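Local coordinates for protein citrate synthase (Mycobacterium tuberculosis, PDB 4TVM) that catalyses the condensation of acetyl-CoA with oxaloacetate, with hydrolysis, to give citrate and CoA in the Krebs cycle, at residues T380-F383 / T384-F387; F367-G370 / L371-A375; R220-D223 / M224-L228. All coordinates share one frame; numbering follows the deposited sequence.

Interaction 1: T380-F383 / T384-F387; sequences TRMF and TVLF. With OAA (oxaloacetate ion), chain B.
The F383 ring meets the L386 side chain one turn further on, CD1 of F383 lying 4.4 Å from CD1 of L386 in an oblique approach. On one face of the same ring sits the CA of T380, offset toward the rim; the Y373 ring also meets the F383 ring, the two planes at about 50°. The second flat group, F387, turns an edge to oxaloacetate: its CZ is 3.4 Å from the ligand atom O3, close to the ring plane, while CE2 lies 3.5 Å from the carboxylate oxygen O2. CG of F387 stands opposite the backbone N (chi1 -169°), which carries the ring off the helix toward the ligand. On another side of the helix, M382 folds at chi2 and chi3 until its CE comes 4.1 Å from CG1 of V385, in an apolar contact near P133, M134 and Y179.

Backbone bonds set this spacing. The carbonyl O of M382 receives the N-H of L386 at 2.9 Å, and the O of F383 receives that of F387 at 2.9 Å. Just before them, F383 N reaches T380 O. The principle illustrated is that the first turns of a helix can serve two tasks: the opening of helix 383-403 packs its apolar residues inward and presents F387 to the oxaloacetate pocket of citrate synthase, where H229 meets its ring and R391 hydrogen-bonds the ligand.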
loop_
_atom_site.group_PDB
_atom_site.type_symbol
_atom_site.label_atom_id
_atom_site.label_comp_id
_atom_site.label_asym_id
_atom_site.label_seq_id
_atom_site.Cartn_x
_atom_site.Cartn_y
_atom_site.Cartn_z
ATOM N N THR A 380 -5.766 -17.018 16.570
ATOM C CA THR A 380 -4.668 -16.100 16.436
ATOM C C THR A 380 -4.640 -15.419 15.065
ATOM O O THR A 380 -4.232 -14.266 14.956
ATOM C CB THR A 380 -3.327 -16.810 16.743
ATOM O OG1 THR A 380 -3.371 -17.355 18.073
ATOM C CG2 THR A 380 -2.163 -15.833 16.648
ATOM N N ARG A 381 -5.091 -16.120 14.029
ATOM C CA ARG A 381 -5.083 -15.570 12.672
ATOM C C ARG A 381 -6.279 -14.675 12.391
ATOM O O ARG A 381 -6.531 -14.326 11.245
ATOM C CB ARG A 381 -5.019 -16.689 11.634
ATOM C CG ARG A 381 -3.593 -17.093 11.263
ATOM C CD ARG A 381 -3.509 -18.541 10.825
ATOM N NE ARG A 381 -2.135 -19.044 10.835
ATOM C CZ ARG A 381 -1.796 -20.326 10.976
ATOM N NH1 ARG A 381 -2.721 -21.273 11.134
ATOM N NH2 ARG A 381 -0.514 -20.670 10.970
ATOM N N MET A 382 -7.024 -14.283 13.417
ATOM C CA MET A 382 -7.994 -13.221 13.228
ATOM C C MET A 382 -7.444 -11.946 13.791
ATOM O O MET A 382 -8.032 -10.914 13.570
ATOM C CB MET A 382 -9.334 -13.541 13.903
ATOM C CG MET A 382 -10.252 -14.439 13.082
ATOM S SD MET A 382 -10.818 -13.675 11.548
ATOM C CE MET A 382 -12.077 -12.505 12.092
ATOM N N PHE A 383 -6.333 -11.989 14.527
ATOM C CA PHE A 383 -5.891 -10.794 15.289
ATOM C C PHE A 383 -5.598 -9.588 14.437
ATOM O O PHE A 383 -5.940 -8.437 14.807
ATOM C CB PHE A 383 -4.644 -11.098 16.101
ATOM C CG PHE A 383 -4.887 -11.984 17.309
ATOM C CD1 PHE A 383 -6.097 -12.653 17.516
ATOM C CD2 PHE A 383 -3.891 -12.165 18.226
ATOM C CE1 PHE A 383 -6.273 -13.488 18.611
ATOM C CE2 PHE A 383 -4.071 -12.984 19.339
ATOM C CZ PHE A 383 -5.260 -13.645 19.528
ATOM N N THR A 384 -4.936 -9.817 13.302
ATOM C CA THR A 384 -4.598 -8.694 12.445
ATOM C C THR A 384 -5.844 -8.143 11.769
ATOM O O THR A 384 -5.896 -6.943 11.470
ATOM C CB THR A 384 -3.581 -9.079 11.395
ATOM O OG1 THR A 384 -2.605 -9.898 12.012
ATOM C CG2 THR A 384 -2.899 -7.820 10.801
ATOM N N VAL A 385 -6.822 -9.025 11.515
ATOM C CA VAL A 385 -8.074 -8.609 10.931
ATOM C C VAL A 385 -8.838 -7.718 11.935
ATOM O O VAL A 385 -9.432 -6.695 11.568
ATOM C CB VAL A 385 -8.965 -9.812 10.569
ATOM C CG1 VAL A 385 -10.364 -9.333 10.195
ATOM C CG2 VAL A 385 -8.345 -10.647 9.452
ATOM N N LEU A 386 -8.806 -8.121 13.203
ATOM C CA LEU A 386 -9.450 -7.365 14.291
ATOM C C LEU A 386 -8.799 -6.028 14.373
ATOM O O LEU A 386 -9.452 -5.012 14.554
ATOM C CB LEU A 386 -9.322 -8.097 15.635
ATOM C CG LEU A 386 -10.235 -9.323 15.720
ATOM C CD1 LEU A 386 -9.774 -10.334 16.752
ATOM C CD2 LEU A 386 -11.641 -8.882 16.036
ATOM N N PHE A 387 -7.502 -6.021 14.180
ATOM C CA PHE A 387 -6.771 -4.760 14.169
ATOM C C PHE A 387 -7.290 -3.807 13.110
ATOM O O PHE A 387 -7.545 -2.639 13.411
ATOM C CB PHE A 387 -5.305 -5.022 13.952
ATOM C CG PHE A 387 -4.455 -3.824 14.183
ATOM C CD1 PHE A 387 -4.632 -2.674 13.424
ATOM C CD2 PHE A 387 -3.460 -3.836 15.144
ATOM C CE1 PHE A 387 -3.848 -1.562 13.644
ATOM C CE2 PHE A 387 -2.679 -2.719 15.361
ATOM C CZ PHE A 387 -2.876 -1.579 14.624
HETATM O O1 OAA B . -1.964 0.577 17.467
HETATM O O2 OAA B . -1.188 -1.358 18.231
HETATM O O4 OAA B . 2.273 2.310 16.350
HETATM O O5 OAA B . 0.761 2.851 14.860
HETATM O O3 OAA B . -0.744 0.998 15.387
HETATM C C1 OAA B . -1.025 -0.223 17.710
HETATM C C2 OAA B . 0.361 0.241 17.356
HETATM C C3 OAA B . 0.221 1.097 16.123
HETATM C C4 OAA B . 1.182 2.119 15.758
#

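Interaction 2: F367-G370 / L371-A375; sequences FYTG and LIYRA
L371 turns its CD1 to two aromatic side chains of the preceding turn, an example of i to i+3 and i to i+4 packing along an alpha-helix, here helix 367-375, which follows directly on the active-site residue D366. CD1 of L371 is 3.3 Å from CE1 of F367 and 4.4 Å from CD1 of Y368, approaching both rings obliquely. F367 and Y368 are themselves set at an angle, CD1 of Y368 lying at the edge of the F367 ring.

T369, I372 and Y373 form the buried side, enclosed by helices 216-229 and 317-329. T369 and Y373 run side by side, pointing the same way. I372 places its CG1 3.3 Å from the carbonyl O of Y368 and extends to A326 and I329 of helix 317-329.

Toward solvent the contact thins out. R374 is exposed and stretches its chain away, so that its side chain meets the earlier turn mainly through CB, while its backbone N-H still closes on the O of G370 at 2.9 Å. The threonine methyl has its place because CG2 of T369 lies opposite the backbone N: it sits over one face of the Y373 ring in a CH-pi contact, 4.0 Å from the centroid and 26° off the normal.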
loop_
_atom_site.group_PDB
_atom_site.type_symbol
_atom_site.label_atom_id
_atom_site.label_comp_id
_atom_site.label_asym_id
_atom_site.label_seq_id
_atom_site.Cartn_x
_atom_site.Cartn_y
_atom_site.Cartn_z
ATOM N N PHE A 367 0.820 -7.524 24.295
ATOM C CA PHE A 367 0.638 -8.787 24.975
ATOM C C PHE A 367 -0.767 -8.981 25.515
ATOM O O PHE A 367 -1.336 -10.069 25.374
ATOM C CB PHE A 367 1.664 -8.833 26.120
ATOM C CG PHE A 367 1.524 -9.995 27.046
ATOM C CD1 PHE A 367 0.677 -9.935 28.135
ATOM C CD2 PHE A 367 2.302 -11.123 26.874
ATOM C CE1 PHE A 367 0.580 -11.001 29.014
ATOM C CE2 PHE A 367 2.207 -12.193 27.746
ATOM C CZ PHE A 367 1.344 -12.131 28.817
ATOM N N TYR A 368 -1.332 -7.945 26.139
ATOM C CA TYR A 368 -2.616 -8.101 26.830
ATOM C C TYR A 368 -3.747 -8.227 25.836
ATOM O O TYR A 368 -4.671 -9.001 26.054
ATOM C CB TYR A 368 -2.906 -6.959 27.815
ATOM C CG TYR A 368 -1.951 -6.922 28.978
ATOM C CD1 TYR A 368 -1.897 -7.968 29.893
ATOM C CD2 TYR A 368 -1.090 -5.843 29.166
ATOM C CE1 TYR A 368 -1.008 -7.947 30.953
ATOM C CE2 TYR A 368 -0.191 -5.817 30.218
ATOM C CZ TYR A 368 -0.150 -6.872 31.103
ATOM O OH TYR A 368 0.737 -6.822 32.162
ATOM N N THR A 369 -3.675 -7.491 24.734
ATOM C CA THR A 369 -4.747 -7.532 23.739
ATOM C C THR A 369 -4.877 -8.901 23.104
ATOM O O THR A 369 -5.960 -9.313 22.722
ATOM C CB THR A 369 -4.526 -6.494 22.638
ATOM O OG1 THR A 369 -4.105 -5.256 23.226
ATOM C CG2 THR A 369 -5.819 -6.266 21.859
ATOM N N GLY A 370 -3.766 -9.607 22.981
ATOM C CA GLY A 370 -3.765 -10.941 22.404
ATOM C C GLY A 370 -4.565 -11.902 23.258
ATOM O O GLY A 370 -5.418 -12.657 22.758
ATOM N N LEU A 371 -4.301 -11.845 24.550
ATOM C CA LEU A 371 -4.931 -12.744 25.517
ATOM C C LEU A 371 -6.410 -12.541 25.508
ATOM O O LEU A 371 -7.163 -13.503 25.472
ATOM C CB LEU A 371 -4.409 -12.469 26.916
ATOM C CG LEU A 371 -2.882 -12.388 26.971
ATOM C CD1 LEU A 371 -2.428 -12.108 28.398
ATOM C CD2 LEU A 371 -2.250 -13.655 26.400
ATOM N N ILE A 372 -6.822 -11.276 25.510
ATOM C CA ILE A 372 -8.247 -10.929 25.471
ATOM C C ILE A 372 -8.904 -11.502 24.229
ATOM O O ILE A 372 -9.865 -12.267 24.310
ATOM C CB ILE A 372 -8.450 -9.407 25.478
ATOM C CG1 ILE A 372 -7.907 -8.820 26.784
ATOM C CG2 ILE A 372 -9.924 -9.057 25.345
ATOM C CD1 ILE A 372 -8.155 -7.342 26.938
ATOM N N TYR A 373 -8.395 -11.136 23.067
ATOM C CA TYR A 373 -8.982 -11.648 21.827
ATOM C C TYR A 373 -9.116 -13.154 21.927
ATOM O O TYR A 373 -10.168 -13.693 21.622
ATOM C CB TYR A 373 -8.101 -11.332 20.622
ATOM C CG TYR A 373 -8.144 -9.920 20.112
ATOM C CD1 TYR A 373 -9.300 -9.138 20.203
ATOM C CD2 TYR A 373 -7.041 -9.390 19.435
ATOM C CE1 TYR A 373 -9.337 -7.856 19.674
ATOM C CE2 TYR A 373 -7.061 -8.104 18.912
ATOM C CZ TYR A 373 -8.205 -7.340 19.034
ATOM O OH TYR A 373 -8.230 -6.064 18.510
ATOM N N ARG A 374 -8.049 -13.837 22.339
ATOM C CA ARG A 374 -8.112 -15.286 22.481
ATOM C C ARG A 374 -9.164 -15.663 23.508
ATOM O O ARG A 374 -9.917 -16.610 23.304
ATOM C CB ARG A 374 -6.765 -15.892 22.898
ATOM C CG ARG A 374 -6.886 -17.386 23.170
ATOM C CD ARG A 374 -5.554 -18.031 23.466
ATOM N NE ARG A 374 -5.667 -19.483 23.449
ATOM C CZ ARG A 374 -5.694 -20.236 22.346
ATOM N NH1 ARG A 374 -5.628 -19.690 21.131
ATOM N NH2 ARG A 374 -5.783 -21.554 22.455
ATOM N N ALA A 375 -9.196 -14.916 24.612
ATOM C CA ALA A 375 -10.221 -15.064 25.645
ATOM C C ALA A 375 -11.638 -14.984 25.089
ATOM O O ALA A 375 -12.507 -15.722 25.525
ATOM C CB ALA A 375 -10.036 -14.019 26.742
#

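Interaction 3: R220-D223 / M224-L228; sequences RALD and MLFIL
L222 and F226 meet one turn apart, and the link between them is both polar and apolar. The carbonyl O of L222 takes the N-H of F226 at 3.1 Å and also lies over one face of the F226 ring, toward its rim. Beyond it, CG of L222 rests off-centre on the ring, 3.8 Å from CZ of F226, because the leucine branch stands opposite its own backbone N (chi1 -165°) and leans along the helix.

The main-chain acceptors are satisfied in sequence. R220 O receives M224 N at 3.0 Å, A221 O receives L225 N at 3.1 Å, and M224 O receives L228 N at 3.0 Å. D223 O is held less firmly, by two weak bonds, from I227 N at 3.3 Å and from F226 N at an angle of only 123°. The side chain of D223 looks elsewhere: its OD1 is hydrogen-bonded to the backbone N of F85, joining this helix to the start of helix 85-94, while CD1 of I227 passes 4.0 Å from the same OD1. The carbonyl of I227 is likewise bonded to the hydroxyl of Y71. The exposed R220 has a long, weak ion pair with E81.

Such a segment shows how a largely buried helix of the mainly alpha-helical citrate synthase fold satisfies much of its polar backbone: internal i to i+4 bonds serve most of it, and a few bonds join neighbouring segments. H229, the last residue of helix 216-229, belongs to the oxaloacetate pocket.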
loop_
_atom_site.group_PDB
_atom_site.type_symbol
_atom_site.label_atom_id
_atom_site.label_comp_id
_atom_site.label_asym_id
_atom_site.label_seq_id
_atom_site.Cartn_x
_atom_site.Cartn_y
_atom_site.Cartn_z
ATOM N N ARG A 220 -18.951 -5.306 25.198
ATOM C CA ARG A 220 -18.370 -4.084 25.720
ATOM C C ARG A 220 -16.884 -4.227 25.627
ATOM O O ARG A 220 -16.200 -3.276 25.346
ATOM C CB ARG A 220 -18.807 -3.869 27.157
ATOM C CG ARG A 220 -17.916 -2.920 27.956
ATOM C CD ARG A 220 -18.730 -2.004 28.858
ATOM N NE ARG A 220 -17.872 -1.117 29.662
ATOM C CZ ARG A 220 -17.365 -1.424 30.857
ATOM N NH1 ARG A 220 -17.613 -2.602 31.430
ATOM N NH2 ARG A 220 -16.591 -0.552 31.492
ATOM N N ALA A 221 -16.372 -5.426 25.835
ATOM C CA ALA A 221 -14.945 -5.607 25.750
ATOM C C ALA A 221 -14.441 -5.394 24.322
ATOM O O ALA A 221 -13.426 -4.755 24.118
ATOM C CB ALA A 221 -14.572 -6.980 26.225
ATOM N N LEU A 222 -15.140 -5.932 23.330
ATOM C CA LEU A 222 -14.708 -5.746 21.955
ATOM C C LEU A 222 -14.884 -4.306 21.505
ATOM O O LEU A 222 -14.000 -3.733 20.869
ATOM C CB LEU A 222 -15.492 -6.659 21.040
ATOM C CG LEU A 222 -14.858 -6.776 19.667
ATOM C CD1 LEU A 222 -13.499 -7.440 19.818
ATOM C CD2 LEU A 222 -15.788 -7.535 18.730
ATOM N N ASP A 223 -16.027 -3.718 21.849
ATOM C CA ASP A 223 -16.322 -2.332 21.476
ATOM C C ASP A 223 -15.267 -1.390 21.999
ATOM O O ASP A 223 -14.728 -0.565 21.270
ATOM C CB ASP A 223 -17.690 -1.924 22.010
ATOM C CG ASP A 223 -18.223 -0.685 21.344
ATOM O OD1 ASP A 223 -17.696 0.397 21.607
ATOM O OD2 ASP A 223 -19.162 -0.788 20.538
ATOM N N MET A 224 -14.935 -1.538 23.270
ATOM C CA MET A 224 -13.880 -0.726 23.855
ATOM C C MET A 224 -12.574 -0.920 23.107
ATOM O O MET A 224 -11.908 0.048 22.748
ATOM C CB MET A 224 -13.694 -1.084 25.324
ATOM C CG MET A 224 -12.800 -0.121 26.069
ATOM S SD MET A 224 -12.787 -0.392 27.858
ATOM C CE MET A 224 -11.380 -1.485 28.020
ATOM N N LEU A 225 -12.208 -2.173 22.861
ATOM C CA LEU A 225 -10.924 -2.465 22.240
ATOM C C LEU A 225 -10.733 -1.848 20.829
ATOM O O LEU A 225 -9.608 -1.536 20.420
ATOM C CB LEU A 225 -10.717 -3.975 22.186
ATOM C CG LEU A 225 -9.766 -4.535 23.236
ATOM C CD1 LEU A 225 -9.936 -6.039 23.332
ATOM C CD2 LEU A 225 -8.343 -4.173 22.856
ATOM N N PHE A 226 -11.820 -1.693 20.078
ATOM C CA PHE A 226 -11.757 -0.980 18.828
ATOM C C PHE A 226 -11.581 0.513 19.037
ATOM O O PHE A 226 -10.970 1.177 18.224
ATOM C CB PHE A 226 -13.007 -1.227 18.001
ATOM C CG PHE A 226 -13.160 -2.640 17.512
ATOM C CD1 PHE A 226 -12.067 -3.479 17.349
ATOM C CD2 PHE A 226 -14.411 -3.105 17.158
ATOM C CE1 PHE A 226 -12.228 -4.764 16.874
ATOM C CE2 PHE A 226 -14.586 -4.381 16.675
ATOM C CZ PHE A 226 -13.490 -5.212 16.524
ATOM N N ILE A 227 -12.079 1.058 20.134
ATOM C CA ILE A 227 -11.800 2.464 20.462
ATOM C C ILE A 227 -10.309 2.634 20.712
ATOM O O ILE A 227 -9.660 3.570 20.184
ATOM C CB ILE A 227 -12.583 2.960 21.692
ATOM C CG1 ILE A 227 -14.082 2.694 21.503
ATOM C CG2 ILE A 227 -12.327 4.446 21.920
ATOM C CD1 ILE A 227 -14.974 3.120 22.653
ATOM N N LEU A 228 -9.737 1.704 21.466
ATOM C CA LEU A 228 -8.298 1.775 21.779
ATOM C C LEU A 228 -7.442 1.701 20.557
ATOM O O LEU A 228 -6.363 2.287 20.535
ATOM C CB LEU A 228 -7.894 0.711 22.779
ATOM C CG LEU A 228 -8.404 1.038 24.194
ATOM C CD1 LEU A 228 -8.826 -0.208 24.961
ATOM C CD2 LEU A 228 -7.380 1.833 24.987
#

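Read from the N terminus, interaction 3 (220-228) comes first on helix 216-229, interaction 2 (367-375) follows much later on helix 367-375, and interaction 1 (380-387) runs from the connecting loop into the start of helix 383-403. Each is a local contact within a continuous run of residues, so none closes a long loop; they stand in series, none nested in or crossing another, and what unites them is packing in space. L225 of interaction 3 lies against T369 and I372 of interaction 2. F383 of interaction 1 touches G370 and Y373 across the short connection between the last two helices, and the O of L386 approaches the F226 ring. Three helices thus come together beside the oxaloacetate site.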